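Local coordinates for pyruvate kinase (Cryptosporidium parvum, PDB 4DRS), which probably catalyses the last step of glycolysis, transferring the phosphoryl group of phosphoenolpyruvate to ADP to give pyruvate and ATP, at residues A[86-89]-A[90-94]; A[137-140]-A[141-144]; A[245-248]-A[249-253]; A[324-327]-A[328-332]. One frame throughout, in Å; residues are numbered along the deposited sequence.

Overall arrangement
All four interactions are local and follow one another along the chain in numerical order. Interactions 1 and 3 lie on outer helices 82-97 and 241-252 of the eight-stranded parallel barrel, with centres about 26 Å apart. Interaction 4 begins on barrel strand 324-327 and runs into the loop after it, its centre about 8 Å from that of the chain. Interaction 2 stands apart, in a loop of the separate mixed sheet that carries strands 133-137 and 148-150, with its centre about 33 Å from those of interactions 1 and 4. No two of them touch. Together they sample a strand of the barrel wall and its loop, the helical coat and the smaller beta domain whose loop approaches the ADP site.

Interaction 1: residues A[86-89]-A[90-94]; sequences FKTL and QNIRE. With ACT (acetate ion), chain I.
Leu89 and Arg93, one helical turn apart, run alongside each other in the same direction. Leu89 CD1 sits over the centre of the guanidinium face, 3.8 Å from Arg93 CZ. The arginine chain is extended from CG to NE, which carries its flat end alongside the leucine branch, while NH1 gives a hydrogen bond of 3.1 Å to O of an acetate ion, probably from the crystallisation liquor, and NH2 bonds the carbonyl of Tyr228. On the buried side, Ile92 packs tightly on the preceding turn: its CG1 comes within 3.2 Å of Thr88 O, the carbonyl that accepts the Ile92 N bond, and its CD1 reaches Thr88 CG2 at 4.0 Å. On the more exposed side, Phe86 and Gln90 meet through van der Waals contact alone. The Gln90 chain passes over one ring face, CG above it and the amide beyond the CE2 side, CD 3.4 Å from Phe86 CE2, with the planes 40° apart. Phe86 CG is anti to the backbone N (chi1 -175°), which swings the ring along the helix to the glutamine. Helix 82-97 links strands 72-76 and 105-109 in a beta-alpha-beta unit; Ile92 rests on both strands, Leu89 on Ile106, and Asn91 on helix 59-68.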
# COMPACT_ATOMS: atom_id res chain seq x y z
N PHE A 86 32.03 35.62 26.50
CA PHE A 86 33.20 34.82 26.85
C PHE A 86 33.04 34.09 28.18
O PHE A 86 33.37 32.90 28.28
CB PHE A 86 34.48 35.68 26.85
CG PHE A 86 35.74 34.90 27.08
CD1 PHE A 86 36.31 34.16 26.05
CD2 PHE A 86 36.35 34.89 28.33
CE1 PHE A 86 37.47 33.42 26.27
CE2 PHE A 86 37.50 34.15 28.56
CZ PHE A 86 38.07 33.42 27.52
N LYS A 87 32.53 34.79 29.19
CA LYS A 87 32.25 34.19 30.50
C LYS A 87 31.24 33.04 30.36
O LYS A 87 31.46 31.95 30.91
CB LYS A 87 31.71 35.22 31.49
CG LYS A 87 32.74 36.21 32.03
CD LYS A 87 32.11 37.16 33.04
CE LYS A 87 33.09 38.24 33.48
NZ LYS A 87 32.45 39.20 34.42
N THR A 88 30.16 33.31 29.64
CA THR A 88 29.13 32.31 29.36
C THR A 88 29.75 31.04 28.74
O THR A 88 29.45 29.92 29.16
CB THR A 88 28.03 32.87 28.43
OG1 THR A 88 27.49 34.08 28.98
CG2 THR A 88 26.90 31.87 28.24
N LEU A 89 30.61 31.25 27.75
CA LEU A 89 31.30 30.16 27.08
C LEU A 89 32.13 29.31 28.04
O LEU A 89 32.10 28.08 27.97
CB LEU A 89 32.18 30.72 25.95
CG LEU A 89 33.03 29.73 25.14
CD1 LEU A 89 32.16 28.69 24.44
CD2 LEU A 89 33.86 30.50 24.14
N GLN A 90 32.87 29.98 28.93
CA GLN A 90 33.68 29.29 29.93
C GLN A 90 32.81 28.47 30.87
O GLN A 90 33.15 27.34 31.22
CB GLN A 90 34.48 30.31 30.75
CG GLN A 90 35.63 30.95 30.00
CD GLN A 90 36.41 31.91 30.88
OE1 GLN A 90 35.84 32.81 31.50
NE2 GLN A 90 37.72 31.71 30.95
N ASN A 91 31.69 29.06 31.27
CA ASN A 91 30.72 28.41 32.13
C ASN A 91 30.09 27.18 31.48
O ASN A 91 29.96 26.15 32.14
CB ASN A 91 29.66 29.41 32.58
CG ASN A 91 30.20 30.43 33.58
OD1 ASN A 91 31.37 30.37 33.97
ND2 ASN A 91 29.36 31.37 33.99
N ILE A 92 29.73 27.29 30.20
CA ILE A 92 29.19 26.15 29.45
C ILE A 92 30.18 24.99 29.45
O ILE A 92 29.82 23.85 29.76
CB ILE A 92 28.80 26.53 27.99
CG1 ILE A 92 27.64 27.53 27.97
CG2 ILE A 92 28.43 25.28 27.19
CD1 ILE A 92 27.47 28.27 26.66
N ARG A 93 31.44 25.29 29.13
CA ARG A 93 32.49 24.28 29.06
C ARG A 93 32.86 23.67 30.42
O ARG A 93 33.11 22.47 30.50
CB ARG A 93 33.72 24.82 28.32
CG ARG A 93 33.51 24.82 26.82
CD ARG A 93 34.62 25.49 26.04
NE ARG A 93 34.33 25.42 24.61
CZ ARG A 93 34.92 26.14 23.66
NH1 ARG A 93 35.85 27.04 23.97
NH2 ARG A 93 34.57 25.98 22.40
N GLU A 94 32.86 24.50 31.46
CA GLU A 94 33.08 24.02 32.82
C GLU A 94 31.93 23.09 33.24
O GLU A 94 32.17 22.02 33.80
CB GLU A 94 33.22 25.19 33.80
CG GLU A 94 33.52 24.77 35.23
CD GLU A 94 33.79 25.94 36.17
OE1 GLU A 94 34.11 27.05 35.69
OE2 GLU A 94 33.67 25.74 37.40
C ACT I . 38.36 28.80 25.58
O ACT I . 37.23 28.77 26.13
OXT ACT I . 38.50 28.71 24.34
CH3 ACT I . 39.58 28.97 26.44

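Interaction 2: residues A[137-140]-A[141-144]; sequences TTDY and SMLG
The carbonyl oxygen of Tyr140 is approached by two donors, both weakly: Met142 N at 2.8 Å, with an N-H...O angle of 145°, and Ser150 OG. The first bond spans Ser141 and closes an inverse gamma turn, which bends the chain back so that Met142 returns toward the residues before the turn. Ser150 OG bonds Asp139 O as well as, more weakly, Tyr140 O, so it reaches two successive carbonyls from strand 148-150. Just upstream, Thr137 OG1 accepts from Asp139 N at 3.1 Å and 168°, a nearly straight bond that defines an ST turn. The hydroxyl can do this because it is anti to Thr137 N (chi1 180°), which leaves the methyl CG2 between the backbone N and the carbonyl carbon and facing Met142. The methionine chain bends at chi2 and chi3 to bring its end across that methyl obliquely: CE lies 3.8 Å and SD 3.9 Å from Thr137 CG2. Nearer its root, Met142 CB packs 3.4 Å from Asp139 O and 3.5 Å from Asp139 OD1, the aspartate side chain crossing it at about a right angle. Cys148 adds a further apolar neighbour to both Thr137 and Met142. Tyr140 points the other way, its side chain about 4 Å from that of Arg116, an ADP-binding residue. Two consecutive tight turns thus shape the connection between parallel strands 133-137 and 148-150, in the small beta domain of pyruvate kinase, on the side that approaches the nucleotide site.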
# COMPACT_ATOMS: atom_id res chain seq x y z
N THR A 137 15.82 59.87 15.94
CA THR A 137 17.12 60.26 15.39
C THR A 137 17.98 59.03 15.06
O THR A 137 17.74 57.95 15.59
CB THR A 137 17.88 61.21 16.35
OG1 THR A 137 19.15 61.56 15.78
CG2 THR A 137 18.09 60.57 17.72
N THR A 138 18.95 59.22 14.17
CA THR A 138 19.89 58.16 13.81
C THR A 138 21.20 58.27 14.60
O THR A 138 22.10 57.44 14.47
CB THR A 138 20.20 58.14 12.29
OG1 THR A 138 20.76 59.39 11.89
CG2 THR A 138 18.93 57.87 11.49
N ASP A 139 21.29 59.32 15.43
CA ASP A 139 22.38 59.48 16.37
C ASP A 139 22.21 58.43 17.46
O ASP A 139 21.52 58.67 18.46
CB ASP A 139 22.38 60.90 16.95
CG ASP A 139 23.62 61.22 17.77
OD1 ASP A 139 23.77 60.65 18.88
OD2 ASP A 139 24.44 62.05 17.33
N TYR A 140 22.82 57.26 17.26
CA TYR A 140 22.60 56.11 18.13
C TYR A 140 23.06 56.34 19.57
O TYR A 140 22.34 56.00 20.52
CB TYR A 140 23.22 54.83 17.53
CG TYR A 140 22.71 53.53 18.15
CD1 TYR A 140 21.36 53.38 18.49
CD2 TYR A 140 23.57 52.46 18.37
CE1 TYR A 140 20.90 52.19 19.05
CE2 TYR A 140 23.11 51.27 18.92
CZ TYR A 140 21.78 51.15 19.26
OH TYR A 140 21.33 49.97 19.81
N SER A 141 24.24 56.93 19.74
CA SER A 141 24.78 57.22 21.08
C SER A 141 24.13 58.46 21.69
O SER A 141 24.79 59.48 21.92
CB SER A 141 26.30 57.37 21.03
OG SER A 141 26.91 56.16 20.61
N MET A 142 22.82 58.37 21.93
CA MET A 142 22.05 59.45 22.52
C MET A 142 20.93 58.88 23.38
O MET A 142 20.21 57.97 22.95
CB MET A 142 21.46 60.36 21.44
CG MET A 142 20.80 61.63 21.97
SD MET A 142 19.35 62.14 21.03
CE MET A 142 18.16 60.89 21.51
N LEU A 143 20.79 59.41 24.59
CA LEU A 143 19.71 59.02 25.49
C LEU A 143 18.39 59.60 25.02
O LEU A 143 18.26 60.82 24.86
CB LEU A 143 20.02 59.45 26.93
CG LEU A 143 21.28 58.91 27.62
CD1 LEU A 143 21.50 59.61 28.95
CD2 LEU A 143 21.22 57.40 27.81
N GLY A 144 17.41 58.73 24.80
CA GLY A 144 16.12 59.13 24.24
C GLY A 144 15.00 59.23 25.26
O GLY A 144 14.82 58.35 26.09

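Interaction 3: residues A[245-248]-A[249-253]; sequences QLCR and QIISE
Leu246 and Ile250 pack one turn apart, their branches meeting obliquely with Leu246 CG 4.1 Å from Ile250 CD1. One residue further on the pattern repeats: Cys247 SG lies 4.1 Å from Ile251 CD1. Both isoleucines hold CG1 anti to the carbonyl carbon (chi1 -68° and -69°), which lays that branch back over the preceding turn, and CG1 of Ile250 comes within 3.3 Å of Leu246 O. The same carbonyl also receives the amide of Ile250, Ile250 N to Leu246 O being 2.9 Å, and Cys247 O receives Ile251 N likewise. On the exposed side Gln249 OE1 approaches Leu246 CD1 at 4.0 Å. Toward the C-terminal end, Gln249 O is gripped twice, by Glu253 N at 2.9 Å and by Ser252 OG at 3.0 Å, the Ser252 hydroxyl, set at chi1 72°, folding back to reach it. Further out, the guanidinium of Arg248 hydrogen-bonds the carbonyl of Glu286 and forms a salt bridge with Asp288. Helix 241-252 joins strands 232-235 and 266-271 of the barrel; Cys247 and Ile251 pack on Ile267 of the latter strand, while Ile250 faces Ile221 and Val222 of helix 215-226.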
# COMPACT_ATOMS: atom_id res chain seq x y z
N GLN A 245 26.97 31.14 1.04
CA GLN A 245 28.28 31.08 0.38
C GLN A 245 29.27 32.14 0.86
O GLN A 245 30.47 31.89 0.90
CB GLN A 245 28.13 31.13 -1.15
CG GLN A 245 27.91 29.76 -1.77
CD GLN A 245 27.58 29.83 -3.26
OE1 GLN A 245 26.66 30.54 -3.68
NE2 GLN A 245 28.32 29.07 -4.06
N LEU A 246 28.76 33.32 1.24
CA LEU A 246 29.60 34.33 1.87
C LEU A 246 30.17 33.80 3.19
O LEU A 246 31.36 33.96 3.47
CB LEU A 246 28.83 35.64 2.09
CG LEU A 246 29.53 36.79 2.85
CD1 LEU A 246 30.87 37.18 2.21
CD2 LEU A 246 28.62 38.01 2.96
N CYS A 247 29.33 33.14 3.98
CA CYS A 247 29.77 32.56 5.25
C CYS A 247 30.78 31.43 5.04
O CYS A 247 31.74 31.31 5.81
CB CYS A 247 28.56 32.08 6.06
SG CYS A 247 28.97 31.65 7.76
N ARG A 248 30.57 30.61 4.01
CA ARG A 248 31.53 29.56 3.64
C ARG A 248 32.89 30.17 3.32
O ARG A 248 33.92 29.67 3.76
CB ARG A 248 31.04 28.78 2.41
CG ARG A 248 29.78 27.95 2.61
CD ARG A 248 30.05 26.59 3.25
NE ARG A 248 28.80 25.84 3.31
CZ ARG A 248 28.47 24.97 4.27
NH1 ARG A 248 29.31 24.71 5.27
NH2 ARG A 248 27.30 24.35 4.21
N GLN A 249 32.87 31.25 2.53
CA GLN A 249 34.08 31.94 2.11
C GLN A 249 34.83 32.50 3.31
O GLN A 249 36.04 32.33 3.43
CB GLN A 249 33.75 33.04 1.10
CG GLN A 249 34.98 33.66 0.45
CD GLN A 249 34.65 34.83 -0.46
OE1 GLN A 249 33.77 35.65 -0.15
NE2 GLN A 249 35.36 34.92 -1.58
N ILE A 250 34.10 33.17 4.21
CA ILE A 250 34.69 33.69 5.45
C ILE A 250 35.39 32.57 6.23
O ILE A 250 36.53 32.74 6.66
CB ILE A 250 33.64 34.41 6.32
CG1 ILE A 250 33.17 35.71 5.64
CG2 ILE A 250 34.20 34.73 7.70
CD1 ILE A 250 31.90 36.30 6.22
N ILE A 251 34.72 31.43 6.39
CA ILE A 251 35.30 30.29 7.10
C ILE A 251 36.59 29.83 6.41
O ILE A 251 37.60 29.62 7.07
CB ILE A 251 34.29 29.13 7.26
CG1 ILE A 251 33.17 29.53 8.23
CG2 ILE A 251 34.98 27.86 7.74
CD1 ILE A 251 31.87 28.78 8.02
N SER A 252 36.55 29.69 5.08
CA SER A 252 37.72 29.21 4.33
C SER A 252 38.90 30.20 4.31
O SER A 252 40.05 29.77 4.18
CB SER A 252 37.33 28.78 2.91
OG SER A 252 37.02 29.89 2.09
N GLU A 253 38.62 31.50 4.44
CA GLU A 253 39.67 32.54 4.43
C GLU A 253 40.18 32.90 5.83
O GLU A 253 41.00 33.81 5.97
CB GLU A 253 39.15 33.83 3.81
CG GLU A 253 38.81 33.76 2.33
CD GLU A 253 37.96 34.94 1.92
OE1 GLU A 253 37.34 35.58 2.80
OE2 GLU A 253 37.91 35.23 0.71

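Interaction 4: residues A[324-327]-A[328-332]; sequences VVTA and TQMLE
Met330 reaches back over the backbone of Thr326 and Ala327, its thioether lying against both residues. The side chain leaves with CG anti to the carbonyl carbon (chi1 -70°) and then bends at both chi2 and chi3, forming a hook that sets SD 3.9 Å from Ala327 CA and CE 3.3 Å from Thr326 O. The same sulfur accepts a weak hydrogen bond from Thr328 N, 3.1 Å long with an N-H...S angle of 161°. That amide therefore has the methionine as a partner. Thr326 presents its methyl to the hook from one side, CG2 standing 4.3 Å from Met330 SD, whereas its hydroxyl is bonded to Ser356 OG. The Thr328 carbonyl accepts from Arg294. Around this buried contact, Met330 packs on Val348 of helix 342-354 and on Val359 of the adjacent strand, and Arg342 of a second subunit packs on Thr328. The arrangement is that of a TIM-barrel strand passing into its beta-to-alpha loop, here with the Ala327 side chain about 7 Å from that of the ADP-binding Arg74.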
# COMPACT_ATOMS: atom_id res chain seq x y z
N VAL A 324 16.81 19.97 10.92
CA VAL A 324 15.94 21.14 11.00
C VAL A 324 15.56 21.46 12.45
O VAL A 324 15.18 20.57 13.22
CB VAL A 324 14.68 21.02 10.11
CG1 VAL A 324 13.79 19.85 10.54
CG2 VAL A 324 13.89 22.32 10.09
N VAL A 325 15.67 22.73 12.79
CA VAL A 325 15.41 23.22 14.14
C VAL A 325 14.12 24.04 14.15
O VAL A 325 14.00 25.02 13.41
CB VAL A 325 16.58 24.09 14.66
CG1 VAL A 325 16.31 24.56 16.09
CG2 VAL A 325 17.90 23.33 14.56
N THR A 326 13.17 23.62 14.98
CA THR A 326 11.95 24.40 15.24
C THR A 326 12.15 25.28 16.47
O THR A 326 12.50 24.80 17.54
CB THR A 326 10.73 23.48 15.42
OG1 THR A 326 10.43 22.85 14.17
CG2 THR A 326 9.50 24.26 15.89
N ALA A 327 11.91 26.58 16.31
CA ALA A 327 12.23 27.56 17.34
C ALA A 327 11.38 28.81 17.21
O ALA A 327 11.84 29.82 16.69
CB ALA A 327 13.70 27.94 17.23
N THR A 328 10.14 28.74 17.69
CA THR A 328 9.24 29.89 17.60
C THR A 328 8.91 30.44 18.99
O THR A 328 7.88 31.10 19.19
CB THR A 328 7.94 29.55 16.83
OG1 THR A 328 7.38 28.33 17.34
CG2 THR A 328 8.23 29.39 15.34
N GLN A 329 9.81 30.18 19.95
CA GLN A 329 9.59 30.44 21.37
C GLN A 329 8.32 29.73 21.84
O GLN A 329 7.31 30.36 22.18
CB GLN A 329 9.55 31.95 21.67
CG GLN A 329 9.78 32.29 23.14
CD GLN A 329 9.70 33.78 23.40
OE1 GLN A 329 8.66 34.41 23.21
NE2 GLN A 329 10.81 34.36 23.86
N MET A 330 8.38 28.40 21.85
CA MET A 330 7.20 27.56 22.05
C MET A 330 6.57 27.65 23.44
O MET A 330 5.37 27.44 23.59
CB MET A 330 7.51 26.10 21.69
CG MET A 330 7.72 25.85 20.21
SD MET A 330 9.32 26.40 19.60
CE MET A 330 10.33 25.00 20.08
N LEU A 331 7.37 27.97 24.46
CA LEU A 331 6.88 27.99 25.84
C LEU A 331 6.88 29.39 26.47
O LEU A 331 7.44 29.60 27.54
CB LEU A 331 7.65 26.98 26.71
CG LEU A 331 7.83 25.53 26.24
CD1 LEU A 331 8.71 24.76 27.21
CD2 LEU A 331 6.50 24.80 26.05
N GLU A 332 6.23 30.34 25.79
CA GLU A 332 6.13 31.73 26.26
C GLU A 332 5.67 31.85 27.71
O GLU A 332 6.29 32.56 28.50
CB GLU A 332 5.17 32.53 25.37
CG GLU A 332 5.74 32.95 24.02
CD GLU A 332 4.70 33.59 23.12
OE1 GLU A 332 3.63 32.98 22.91
OE2 GLU A 332 4.95 34.70 22.61